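Local coordinates for mannosylglycerate hydrolase MGH1-like glycoside hydrolase domain-containing protein (Thermus thermophilus HB8, PDB 4WVA) that hydrolyses mannosylglycerate, a solute made by thermophiles under osmotic stress, to mannose and glycerate, and also cleaves glucosylglycerate, at the interface of chains A and B. Numbering follows the deposited sequence. Chains: chain A/B, Uncharacterized protein.

Contact 1: the interface of chains A and B. Residues chain A 115, 121, 125; chain B 291-293.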
ATOM      1  N   TYR A 115     -14.229 -19.272 -11.637  1.00 11.33           N
ATOM      2  CA  TYR A 115     -15.502 -18.578 -11.490  1.00 11.51           C
ATOM      3  C   TYR A 115     -15.695 -17.492 -12.547  1.00 11.66           C
ATOM      4  O   TYR A 115     -16.754 -17.390 -13.171  1.00 11.29           O
ATOM      5  CB  TYR A 115     -15.681 -17.993 -10.077  1.00 11.57           C
ATOM      6  CG  TYR A 115     -16.945 -17.185  -9.987  1.00 11.84           C
ATOM      7  CD1 TYR A 115     -18.188 -17.804 -10.116  1.00 12.16           C
ATOM      8  CD2 TYR A 115     -16.918 -15.805  -9.847  1.00 12.39           C
ATOM      9  CE1 TYR A 115     -19.354 -17.080 -10.051  1.00 12.22           C
ATOM     10  CE2 TYR A 115     -18.088 -15.065  -9.796  1.00 12.73           C
ATOM     11  CZ  TYR A 115     -19.313 -15.711  -9.898  1.00 12.38           C
ATOM     12  OH  TYR A 115     -20.505 -15.012  -9.851  1.00 13.32           O
ATOM     13  N   ARG A 121     -22.172 -19.752 -17.111  1.00 17.29           N
ATOM     14  CA  ARG A 121     -22.303 -18.882 -15.950  1.00 16.80           C
ATOM     15  C   ARG A 121     -23.143 -19.508 -14.848  1.00 17.08           C
ATOM     16  O   ARG A 121     -22.903 -19.275 -13.661  1.00 16.49           O
ATOM     17  CB  ARG A 121     -22.880 -17.532 -16.349  1.00 16.74           C
ATOM     18  CG  ARG A 121     -22.090 -16.820 -17.443  1.00 16.81           C
ATOM     19  CD  ARG A 121     -20.591 -16.811 -17.173  1.00 16.35           C
ATOM     20  NE  ARG A 121     -20.330 -16.257 -15.842  1.00 15.50           N
ATOM     21  CZ  ARG A 121     -19.274 -16.519 -15.070  1.00 15.77           C
ATOM     22  NH1 ARG A 121     -19.175 -15.928 -13.883  1.00 15.54           N
ATOM     23  NH2 ARG A 121     -18.323 -17.338 -15.456  1.00 14.68           N
ATOM     24  N   ARG A 125     -21.655 -20.076 -11.060  1.00 14.47           N
ATOM     25  CA  ARG A 125     -22.301 -19.602  -9.845  1.00 15.95           C
ATOM     26  C   ARG A 125     -22.562 -20.765  -8.896  1.00 15.55           C
ATOM     27  O   ARG A 125     -22.339 -20.646  -7.694  1.00 14.86           O
ATOM     28  CB  ARG A 125     -23.595 -18.838 -10.158  1.00 17.45           C
ATOM     29  CG  ARG A 125     -23.337 -17.445 -10.729  1.00 19.77           C
ATOM     30  CD  ARG A 125     -24.617 -16.622 -10.845  1.00 21.70           C
ATOM     31  NE  ARG A 125     -25.445 -17.085 -11.955  1.00 24.93           N
ATOM     32  CZ  ARG A 125     -25.433 -16.590 -13.193  1.00 27.11           C
ATOM     33  NH1 ARG A 125     -24.649 -15.566 -13.536  1.00 27.53           N
ATOM     34  NH2 ARG A 125     -26.237 -17.125 -14.103  1.00 28.63           N
TER
ATOM     35  N   ALA B 291     -25.473 -10.192 -11.773  1.00 14.14           N
ATOM     36  CA  ALA B 291     -24.868 -11.346 -12.435  1.00 14.23           C
ATOM     37  C   ALA B 291     -23.746 -11.947 -11.584  1.00 14.15           C
ATOM     38  O   ALA B 291     -23.423 -13.133 -11.711  1.00 14.34           O
ATOM     39  CB  ALA B 291     -24.322 -10.952 -13.791  1.00 14.37           C
ATOM     40  N   GLY B 292     -23.167 -11.136 -10.703  1.00 13.99           N
ATOM     41  CA  GLY B 292     -21.987 -11.553  -9.916  1.00 13.72           C
ATOM     42  C   GLY B 292     -20.724 -11.710 -10.752  1.00 13.91           C
ATOM     43  O   GLY B 292     -19.935 -12.656 -10.527  1.00 14.29           O
ATOM     44  N   GLU B 293     -20.512 -10.783 -11.691  1.00 13.98           N
ATOM     45  CA  GLU B 293     -19.431 -10.874 -12.677  1.00 14.65           C
ATOM     46  C   GLU B 293     -18.767  -9.539 -12.924  1.00 13.90           C
ATOM     47  O   GLU B 293     -19.456  -8.518 -12.991  1.00 13.02           O
ATOM     48  CB  GLU B 293     -19.995 -11.265 -14.039  1.00 16.82           C
ATOM     49  CG  GLU B 293     -20.663 -12.604 -14.064  1.00 19.38           C
ATOM     50  CD  GLU B 293     -21.304 -12.897 -15.401  1.00 21.01           C
ATOM     51  OE1 GLU B 293     -21.240 -12.061 -16.341  1.00 23.60           O
ATOM     52  OE2 GLU B 293     -21.887 -13.981 -15.504  1.00 25.44           O
TER
HETATM   53  O   HOH W   1     -21.850 -15.402 -12.633  1.00 29.08           O
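B:Glu293 reaches out from the start of strand 293-294 and meets A:Arg121 tip to tip in a salt bridge between the two copies. Its chain runs extended beyond CG, and the carboxylate oxygen OE2 accepts a hydrogen bond from the guanidinium NE of A:Arg121 at 2.8 Å. The two flat groups stand 77° apart, so this is not the coplanar, two-hydrogen-bond pairing of arginine and carboxylate: NE comes in from above the carboxylate plane. A:Arg121 is bent at chi2 and chi3 (-47° and -54°), which folds the guanidinium back towards A:Tyr115. Its end nitrogens NH1 and NH2 both donate to the backbone O of A:Tyr115, the NH2 bond being 2.8 Å long, and this end-on grip fixes the plane while NE faces chain B. B:Ala291 brings its carbonyl O to NH1 of A:Arg125 at 3.3 Å, met in the carbonyl plane on a lone pair. That same NH1 lies 3.7 Å from OE2 of B:Glu293, a looser second salt bridge, and the two arginines together would be expected to stabilise the carboxylate's negative charge. Beside them the phenol OH of A:Tyr115 donates to the carbonyl O of B:Gly292 across 2.5 Å. A water sits between the chains, linking A:Arg121 NH1 to B:Glu293 OE2, and it also lies 2.9 Å from the carbonyl O of B:Ala291 and 3.1 Å from the phenol OH of A:Tyr115.

Contact 2: the interface of chains A and B. Residues chain A 249, 253, 259, 263; chain B 150-153, 271-272, 275.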
ATOM      1  N   TYR A 249     -11.578 -12.448  -1.286  1.00 10.22           N
ATOM      2  CA  TYR A 249     -12.305 -11.195  -1.109  1.00 10.35           C
ATOM      3  C   TYR A 249     -13.141 -10.884  -2.359  1.00 10.26           C
ATOM      4  O   TYR A 249     -14.329 -10.573  -2.283  1.00 10.20           O
ATOM      5  CB  TYR A 249     -11.332 -10.046  -0.816  1.00 10.26           C
ATOM      6  CG  TYR A 249     -12.013  -8.694  -0.936  1.00 10.06           C
ATOM      7  CD1 TYR A 249     -12.669  -8.129   0.154  1.00 10.42           C
ATOM      8  CD2 TYR A 249     -12.035  -8.010  -2.140  1.00  9.85           C
ATOM      9  CE1 TYR A 249     -13.333  -6.917   0.046  1.00 10.34           C
ATOM     10  CE2 TYR A 249     -12.702  -6.795  -2.261  1.00 10.09           C
ATOM     11  CZ  TYR A 249     -13.344  -6.259  -1.166  1.00 10.09           C
ATOM     12  OH  TYR A 249     -14.003  -5.047  -1.306  1.00 10.77           O
ATOM     13  N   VAL A 253     -17.271 -10.583  -2.669  1.00 12.36           N
ATOM     14  CA  VAL A 253     -18.026  -9.414  -3.136  1.00 12.76           C
ATOM     15  C   VAL A 253     -18.911  -9.804  -4.318  1.00 12.87           C
ATOM     16  O   VAL A 253     -20.095  -9.417  -4.361  1.00 13.64           O
ATOM     17  CB  VAL A 253     -17.121  -8.212  -3.497  1.00 12.89           C
ATOM     18  CG1 VAL A 253     -17.960  -7.067  -4.041  1.00 13.59           C
ATOM     19  CG2 VAL A 253     -16.361  -7.734  -2.271  1.00 12.83           C
ATOM     20  N   PRO A 259     -17.374  -9.795   3.365  1.00 18.77           N
ATOM     21  CA  PRO A 259     -15.951 -10.133   3.407  1.00 17.26           C
ATOM     22  C   PRO A 259     -15.158  -9.435   4.517  1.00 18.30           C
ATOM     23  O   PRO A 259     -13.938  -9.360   4.426  1.00 17.60           O
ATOM     24  CB  PRO A 259     -15.441  -9.623   2.044  1.00 17.15           C
ATOM     25  CG  PRO A 259     -16.385  -8.540   1.660  1.00 17.49           C
ATOM     26  CD  PRO A 259     -17.592  -8.577   2.563  1.00 17.88           C
ATOM     27  N   GLU A 263     -11.060  -9.041   4.810  1.00 14.28           N
ATOM     28  CA  GLU A 263     -10.376  -7.762   4.740  1.00 14.50           C
ATOM     29  C   GLU A 263      -9.303  -7.643   5.838  1.00 14.59           C
ATOM     30  O   GLU A 263      -8.208  -7.143   5.587  1.00 13.65           O
ATOM     31  CB  GLU A 263     -11.363  -6.597   4.857  1.00 14.59           C
ATOM     32  CG  GLU A 263     -12.380  -6.505   3.726  1.00 14.67           C
ATOM     33  CD  GLU A 263     -13.605  -5.697   4.103  1.00 15.30           C
ATOM     34  OE1 GLU A 263     -13.539  -4.888   5.054  1.00 17.60           O
ATOM     35  OE2 GLU A 263     -14.645  -5.885   3.454  1.00 14.35           O
TER
ATOM     36  N   ARG B 150     -20.349  -4.510   4.027  1.00 18.68           N
ATOM     37  CA  ARG B 150     -19.104  -4.020   4.631  1.00 17.93           C
ATOM     38  C   ARG B 150     -17.876  -4.354   3.772  1.00 15.77           C
ATOM     39  O   ARG B 150     -16.794  -4.702   4.286  1.00 15.01           O
ATOM     40  CB  ARG B 150     -18.940  -4.611   6.029  1.00 20.40           C
ATOM     41  CG  ARG B 150     -20.129  -4.346   6.935  1.00 21.13           C
ATOM     42  CD  ARG B 150     -19.802  -4.763   8.352  1.00 22.54           C
ATOM     43  NE  ARG B 150     -19.639  -6.210   8.447  1.00 23.84           N
ATOM     44  CZ  ARG B 150     -19.146  -6.844   9.508  1.00 24.81           C
ATOM     45  NH1 ARG B 150     -18.757  -6.162  10.583  1.00 25.24           N
ATOM     46  NH2 ARG B 150     -19.024  -8.168   9.485  1.00 26.18           N
ATOM     47  N   THR B 151     -18.051  -4.229   2.472  1.00 13.95           N
ATOM     48  CA  THR B 151     -17.029  -4.594   1.508  1.00 13.28           C
ATOM     49  C   THR B 151     -15.941  -3.553   1.325  1.00 13.13           C
ATOM     50  O   THR B 151     -14.846  -3.886   0.847  1.00 13.66           O
ATOM     51  CB  THR B 151     -17.619  -4.880   0.102  1.00 13.47           C
ATOM     52  OG1 THR B 151     -18.115  -3.667  -0.496  1.00 12.48           O
ATOM     53  CG2 THR B 151     -18.725  -5.919   0.163  1.00 13.93           C
ATOM     54  N   GLY B 152     -16.241  -2.291   1.631  1.00 12.88           N
ATOM     55  CA  GLY B 152     -15.348  -1.183   1.272  1.00 13.03           C
ATOM     56  C   GLY B 152     -15.630  -0.571  -0.093  1.00 12.66           C
ATOM     57  O   GLY B 152     -15.058   0.486  -0.438  1.00 13.34           O
ATOM     58  N   LEU B 153     -16.500  -1.215  -0.875  1.00 12.17           N
ATOM     59  CA  LEU B 153     -16.952  -0.711  -2.173  1.00 12.19           C
ATOM     60  C   LEU B 153     -18.413  -0.322  -2.095  1.00 12.56           C
ATOM     61  O   LEU B 153     -19.205  -1.008  -1.444  1.00 13.60           O
ATOM     62  CB  LEU B 153     -16.775  -1.777  -3.248  1.00 12.33           C
ATOM     63  CG  LEU B 153     -15.328  -2.118  -3.565  1.00 12.40           C
ATOM     64  CD1 LEU B 153     -15.229  -3.490  -4.200  1.00 12.81           C
ATOM     65  CD2 LEU B 153     -14.718  -1.061  -4.470  1.00 12.96           C
ATOM     66  N   VAL B 271      -8.487  -1.923  -0.397  1.00 12.68           N
ATOM     67  CA  VAL B 271      -8.601  -3.349  -0.699  1.00 12.51           C
ATOM     68  C   VAL B 271      -9.617  -3.550  -1.827  1.00 12.49           C
ATOM     69  O   VAL B 271      -9.329  -4.220  -2.798  1.00 12.03           O
ATOM     70  CB  VAL B 271      -9.035  -4.177   0.513  1.00 13.03           C
ATOM     71  CG1 VAL B 271      -9.310  -5.618   0.102  1.00 12.93           C
ATOM     72  CG2 VAL B 271      -7.976  -4.111   1.600  1.00 13.66           C
ATOM     73  N   GLY B 272     -10.785  -2.934  -1.687  1.00 12.02           N
ATOM     74  CA  GLY B 272     -11.858  -3.090  -2.676  1.00 11.86           C
ATOM     75  C   GLY B 272     -11.477  -2.580  -4.051  1.00 11.88           C
ATOM     76  O   GLY B 272     -11.673  -3.245  -5.060  1.00 11.47           O
ATOM     77  N   ALA B 275      -9.174  -4.741  -5.967  1.00 11.12           N
ATOM     78  CA  ALA B 275      -9.806  -5.981  -6.383  1.00 11.03           C
ATOM     79  C   ALA B 275     -10.393  -5.883  -7.792  1.00 10.39           C
ATOM     80  O   ALA B 275     -10.525  -6.885  -8.470  1.00 10.60           O
ATOM     81  CB  ALA B 275     -10.894  -6.395  -5.404  1.00 11.21           C
TER
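A:Tyr249 points its ring into chain B, where the phenol OH donates a 2.6 Å hydrogen bond to the backbone O of B:Thr151. The carbonyl oxygen lies at the ring edge, in its plane, while the donor is tilted 34° from the carbonyl plane. With CG anti to the backbone N (chi1 167°), the ring projects from helix 235-254 and is held between two valines. CG2 of A:Val253, from its own helix, touches one face near the rim, and CG1 of B:Val271 lies over the centre of the other, 4.2 Å from the ring atom CD1. The CB methyl of B:Ala275 packs against ring carbon CE2 at 3.6 Å, and CD1 of B:Leu153 approaches the hydroxyl. An alanine in place of A:Tyr249 would probably open a gap between A:Val253 and B:Val271 and take from the carbonyl of B:Thr151 its phenol donor.

B:Thr151 divides its work by branch. Its methyl CG2 faces chain A, 3.8 Å from CD of A:Pro259 and equally far from CG2 of A:Val253, whereas OG1 turns inward and accepts from the backbone N of B:Leu153 at 3.0 Å, which braces the turn. OE2 of A:Glu263 lies 2.6 Å from the carbonyl O of B:Arg150; this pair would be a hydrogen bond only if the carboxyl carried a proton, and remains doubtful. In the (alpha/alpha)6-barrel, chain A contributes the C-terminal part of helix 235-254 and the start of helix 260-275, which meet the loop at 150-153 and the C-terminal part of helix 260-275 of chain B.

The centres of contact 1 and contact 2 lie about 17 Å apart, and they share no residue. Contact 1 joins helices 107-117 and 121-146 of chain A to a loop and strand of chain B through polar and charged groups; contact 2 is mainly apolar around a tyrosine. Helix 260-275 enters contact 2 from both chains, but by different residues, in keeping with an interface that is not an exact two-fold. The centre of contact 1 lies about 35 Å from the proton donor A:Asp165 and that of contact 2 about 24 Å from B:Asp165, so neither patch forms the catalytic centre.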